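Local coordinates for protein Agap007691-pb (Anopheles gambiae, PDB 5C98) that is a serpin that probably inhibits serine proteases, although its actual function is unknown, at residues Gln93-Leu107 and His167-Thr179. Sequence-based numbering, arbitrary orientation. Where two conformers were deposited one is given.
Sequences QHLKALSFVLVEETL and HKLMLFSGVSVLT
Phe100 pairs with Phe172 where two antiparallel strands, 95-104 and 169-177, illustrate how a long sheet core is assembled. Backbone bonds recur at every second residue from Lys96 with Ser176 to Glu104 with Lys168, and CA-H...O contacts fill the intervals. Packing is close round the buried Phe172 ring. With CG anti to its own carbonyl carbon (chi1 -54°), the ring turns its CD2 edge toward the neighbouring strand: CD2 comes 3.4 Å from Phe100 O and meets the edge of the Phe100 ring at CD2, 4.1 Å away, while Leu102 CD1 approaches CE2 obliquely at 3.8 Å. On the reverse face Val101 forks between two leucines, CG1 to Leu169 CD1 at 3.9 Å and CG2 to Leu171 CD1 at 3.8 Å. Also buried, Thr179 OG1, in one of two conformers, hydrogen-bonds His94 ND1 in the imidazole plane.

The partly exposed margins are looser and wetter. Leu178 CD1 lies across the aliphatic chain of Lys96, whose NZ bonds to Gly92 O; a water joins Lys96 O to Ser176 OG, itself bonded to Thr149 O. At the far end another water bridges Glu104 OE1 and His167 O.

Within the serpin fold these are central strands of beta-sheet A, flanked by parallel neighbours 124-128 and 320-328; strand 169-177 pairs directly with 320-328, consistent with the native form, no reactive-centre strand inserted. Helix 133-146 packs on the phenylalanine face, and helix 43-51 meets Ala97, Ser99 and Val175 on the other.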
# COMPACT_ATOMS: atom_id res chain seq x y z
N GLN A 93 7.52 2.07 14.99
CA GLN A 93 8.78 1.88 14.31
C GLN A 93 8.71 0.83 13.21
O GLN A 93 9.65 0.72 12.42
CB GLN A 93 9.86 1.45 15.31
CG GLN A 93 9.69 0.02 15.79
CD GLN A 93 10.56 -0.34 16.97
OE1 GLN A 93 10.29 0.07 18.11
NE2 GLN A 93 11.61 -1.10 16.72
N HIS A 94 7.63 0.06 13.15
CA HIS A 94 7.58 -1.09 12.27
C HIS A 94 6.89 -0.82 10.94
O HIS A 94 7.35 -1.26 9.87
CB HIS A 94 6.86 -2.25 12.97
CG HIS A 94 7.41 -2.58 14.32
ND1 HIS A 94 8.68 -3.06 14.52
CD2 HIS A 94 6.84 -2.49 15.55
CE1 HIS A 94 8.88 -3.26 15.81
NE2 HIS A 94 7.78 -2.93 16.45
N LEU A 95 5.77 -0.12 10.99
CA LEU A 95 4.96 0.17 9.82
C LEU A 95 4.22 1.44 10.16
O LEU A 95 3.56 1.53 11.21
CB LEU A 95 3.97 -0.97 9.54
CG LEU A 95 3.13 -0.82 8.27
CD1 LEU A 95 2.70 -2.20 7.77
CD2 LEU A 95 1.93 0.07 8.45
N LYS A 96 4.36 2.44 9.30
CA LYS A 96 3.66 3.71 9.47
C LYS A 96 2.58 3.81 8.42
O LYS A 96 2.86 3.67 7.23
CB LYS A 96 4.64 4.86 9.37
CG LYS A 96 5.58 4.93 10.57
CD LYS A 96 6.50 6.17 10.50
CE LYS A 96 7.57 6.13 11.57
NZ LYS A 96 6.99 5.89 12.91
N ALA A 97 1.34 3.99 8.86
CA ALA A 97 0.18 4.16 7.98
C ALA A 97 -0.51 5.43 8.45
O ALA A 97 -1.19 5.43 9.48
CB ALA A 97 -0.75 2.96 8.05
N LEU A 98 -0.34 6.50 7.67
CA LEU A 98 -0.72 7.84 8.09
C LEU A 98 -1.55 8.50 7.01
O LEU A 98 -1.12 8.56 5.86
CB LEU A 98 0.52 8.70 8.36
CG LEU A 98 1.41 8.27 9.53
CD1 LEU A 98 2.83 8.86 9.40
CD2 LEU A 98 0.75 8.67 10.84
N SER A 99 -2.72 8.99 7.38
CA SER A 99 -3.54 9.78 6.48
C SER A 99 -3.41 11.26 6.79
O SER A 99 -3.11 11.68 7.91
CB SER A 99 -5.01 9.38 6.56
OG SER A 99 -5.51 9.54 7.88
N PHE A 100 -3.70 12.07 5.77
CA PHE A 100 -3.57 13.52 5.88
C PHE A 100 -4.62 14.10 4.96
O PHE A 100 -4.86 13.57 3.86
CB PHE A 100 -2.16 13.91 5.44
CG PHE A 100 -1.84 15.35 5.58
CD1 PHE A 100 -1.53 15.87 6.82
CD2 PHE A 100 -1.85 16.20 4.48
CE1 PHE A 100 -1.23 17.22 6.99
CE2 PHE A 100 -1.54 17.55 4.63
CZ PHE A 100 -1.26 18.07 5.89
N VAL A 101 -5.26 15.16 5.41
CA VAL A 101 -6.37 15.76 4.68
C VAL A 101 -6.07 17.23 4.48
O VAL A 101 -5.71 17.93 5.44
CB VAL A 101 -7.69 15.59 5.45
CG1 VAL A 101 -8.86 16.14 4.68
CG2 VAL A 101 -7.93 14.13 5.82
N LEU A 102 -6.24 17.70 3.24
CA LEU A 102 -6.26 19.13 2.96
C LEU A 102 -7.69 19.60 2.77
O LEU A 102 -8.48 18.95 2.09
CB LEU A 102 -5.49 19.48 1.69
CG LEU A 102 -3.99 19.23 1.67
CD1 LEU A 102 -3.45 19.52 0.28
CD2 LEU A 102 -3.32 20.13 2.70
N VAL A 103 -8.02 20.73 3.37
CA VAL A 103 -9.30 21.39 3.16
C VAL A 103 -9.03 22.84 2.79
O VAL A 103 -8.07 23.46 3.25
CB VAL A 103 -10.23 21.33 4.40
CG1 VAL A 103 -10.70 19.91 4.66
CG2 VAL A 103 -9.56 21.92 5.63
N GLU A 104 -9.89 23.38 1.93
CA GLU A 104 -9.79 24.80 1.56
C GLU A 104 -10.01 25.69 2.77
O GLU A 104 -11.07 25.65 3.41
CB GLU A 104 -10.80 25.13 0.46
CG GLU A 104 -11.01 26.62 0.15
CD GLU A 104 -9.72 27.39 -0.11
OE1 GLU A 104 -8.84 26.86 -0.83
OE2 GLU A 104 -9.60 28.52 0.42
N GLU A 105 -9.02 26.52 3.07
CA GLU A 105 -9.02 27.28 4.32
C GLU A 105 -10.11 28.34 4.39
O GLU A 105 -10.48 28.74 5.50
CB GLU A 105 -7.66 27.95 4.53
CG GLU A 105 -7.29 29.03 3.49
CD GLU A 105 -5.87 29.54 3.66
OE1 GLU A 105 -5.11 28.96 4.47
OE2 GLU A 105 -5.50 30.53 2.98
N THR A 106 -10.64 28.80 3.27
CA THR A 106 -11.62 29.88 3.35
C THR A 106 -13.04 29.39 3.60
O THR A 106 -13.93 30.24 3.72
CB THR A 106 -11.63 30.73 2.08
OG1 THR A 106 -11.95 29.91 0.96
CG2 THR A 106 -10.27 31.45 1.86
N LEU A 107 -13.26 28.08 3.69
CA LEU A 107 -14.59 27.53 3.92
C LEU A 107 -14.69 27.02 5.35
O LEU A 107 -13.95 26.12 5.74
CB LEU A 107 -14.88 26.39 2.93
CG LEU A 107 -14.86 26.74 1.44
CD1 LEU A 107 -15.15 25.52 0.61
CD2 LEU A 107 -15.87 27.84 1.15
N HIS A 167 -9.99 22.97 -6.11
CA HIS A 167 -10.33 21.87 -5.22
C HIS A 167 -10.65 22.37 -3.82
O HIS A 167 -10.10 23.37 -3.36
CB HIS A 167 -9.14 20.93 -5.12
CG HIS A 167 -8.85 20.19 -6.38
ND1 HIS A 167 -9.75 20.09 -7.41
CD2 HIS A 167 -7.76 19.47 -6.75
CE1 HIS A 167 -9.23 19.35 -8.38
NE2 HIS A 167 -8.02 18.97 -8.01
N LYS A 168 -11.55 21.64 -3.13
CA LYS A 168 -11.91 21.93 -1.75
C LYS A 168 -11.42 20.91 -0.75
O LYS A 168 -11.30 21.24 0.43
CB LYS A 168 -13.44 22.02 -1.60
CG LYS A 168 -14.10 23.11 -2.45
CD LYS A 168 -15.61 23.11 -2.22
CE LYS A 168 -16.37 23.66 -3.40
NZ LYS A 168 -16.10 25.10 -3.60
N LEU A 169 -11.13 19.67 -1.18
CA LEU A 169 -10.94 18.55 -0.26
C LEU A 169 -10.05 17.52 -0.93
O LEU A 169 -10.40 17.01 -2.00
CB LEU A 169 -12.28 17.91 0.05
CG LEU A 169 -12.26 16.70 0.97
CD1 LEU A 169 -11.89 17.10 2.40
CD2 LEU A 169 -13.64 16.02 0.98
N MET A 170 -8.94 17.16 -0.28
CA MET A 170 -8.04 16.15 -0.82
C MET A 170 -7.51 15.27 0.29
O MET A 170 -7.36 15.71 1.43
CB MET A 170 -6.83 16.79 -1.50
CG MET A 170 -7.23 17.77 -2.59
SD MET A 170 -5.85 18.22 -3.66
CE MET A 170 -5.73 16.74 -4.65
N LEU A 171 -7.27 14.01 -0.06
CA LEU A 171 -6.88 12.98 0.90
C LEU A 171 -5.56 12.37 0.48
O LEU A 171 -5.28 12.23 -0.71
CB LEU A 171 -7.95 11.86 0.94
CG LEU A 171 -7.73 10.70 1.92
CD1 LEU A 171 -7.67 11.18 3.37
CD2 LEU A 171 -8.85 9.70 1.70
N PHE A 172 -4.73 12.00 1.46
CA PHE A 172 -3.42 11.40 1.25
C PHE A 172 -3.23 10.23 2.19
O PHE A 172 -3.68 10.27 3.33
CB PHE A 172 -2.32 12.46 1.42
CG PHE A 172 -2.56 13.64 0.56
CD1 PHE A 172 -2.06 13.68 -0.74
CD2 PHE A 172 -3.35 14.69 0.98
CE1 PHE A 172 -2.34 14.76 -1.55
CE2 PHE A 172 -3.63 15.74 0.16
CZ PHE A 172 -3.12 15.79 -1.09
N SER A 173 -2.58 9.17 1.69
CA SER A 173 -2.24 7.99 2.47
C SER A 173 -0.77 7.68 2.26
O SER A 173 -0.33 7.57 1.11
CB SER A 173 -3.05 6.80 1.96
OG SER A 173 -2.43 5.58 2.37
N GLY A 174 -0.03 7.54 3.34
CA GLY A 174 1.33 7.03 3.28
C GLY A 174 1.43 5.72 4.03
O GLY A 174 1.07 5.69 5.21
N VAL A 175 1.97 4.66 3.42
CA VAL A 175 2.19 3.38 4.11
C VAL A 175 3.64 2.96 3.87
O VAL A 175 4.02 2.65 2.74
CB VAL A 175 1.23 2.28 3.67
CG1 VAL A 175 1.55 0.97 4.39
CG2 VAL A 175 -0.20 2.74 3.96
N SER A 176 4.42 2.94 4.94
CA SER A 176 5.84 2.63 4.88
C SER A 176 6.13 1.45 5.77
O SER A 176 5.85 1.49 6.97
CB SER A 176 6.68 3.82 5.33
OG SER A 176 6.43 4.90 4.45
N VAL A 177 6.71 0.42 5.19
CA VAL A 177 7.19 -0.73 5.95
C VAL A 177 8.64 -0.44 6.30
O VAL A 177 9.48 -0.31 5.39
CB VAL A 177 7.06 -2.02 5.13
CG1 VAL A 177 7.69 -3.20 5.90
CG2 VAL A 177 5.61 -2.25 4.77
N LEU A 178 8.94 -0.33 7.58
CA LEU A 178 10.24 0.12 8.07
C LEU A 178 11.01 -0.95 8.83
O LEU A 178 12.22 -0.79 9.03
CB LEU A 178 10.06 1.37 8.94
CG LEU A 178 9.29 2.50 8.26
CD1 LEU A 178 8.92 3.59 9.26
CD2 LEU A 178 10.09 3.06 7.09
N THR A 179 10.37 -2.03 9.23
CA THR A 179 11.06 -3.03 10.03
C THR A 179 12.07 -3.79 9.17
O THR A 179 11.80 -4.07 8.00
CB THR A 179 10.02 -4.00 10.59
OG1 THR A 179 9.23 -3.34 11.58
CG2 THR A 179 10.66 -5.14 11.26
O HOH W 1 12.52 -0.28 12.40
O HOH W 2 4.00 6.38 5.94
O HOH W 3 -9.90 26.25 -3.17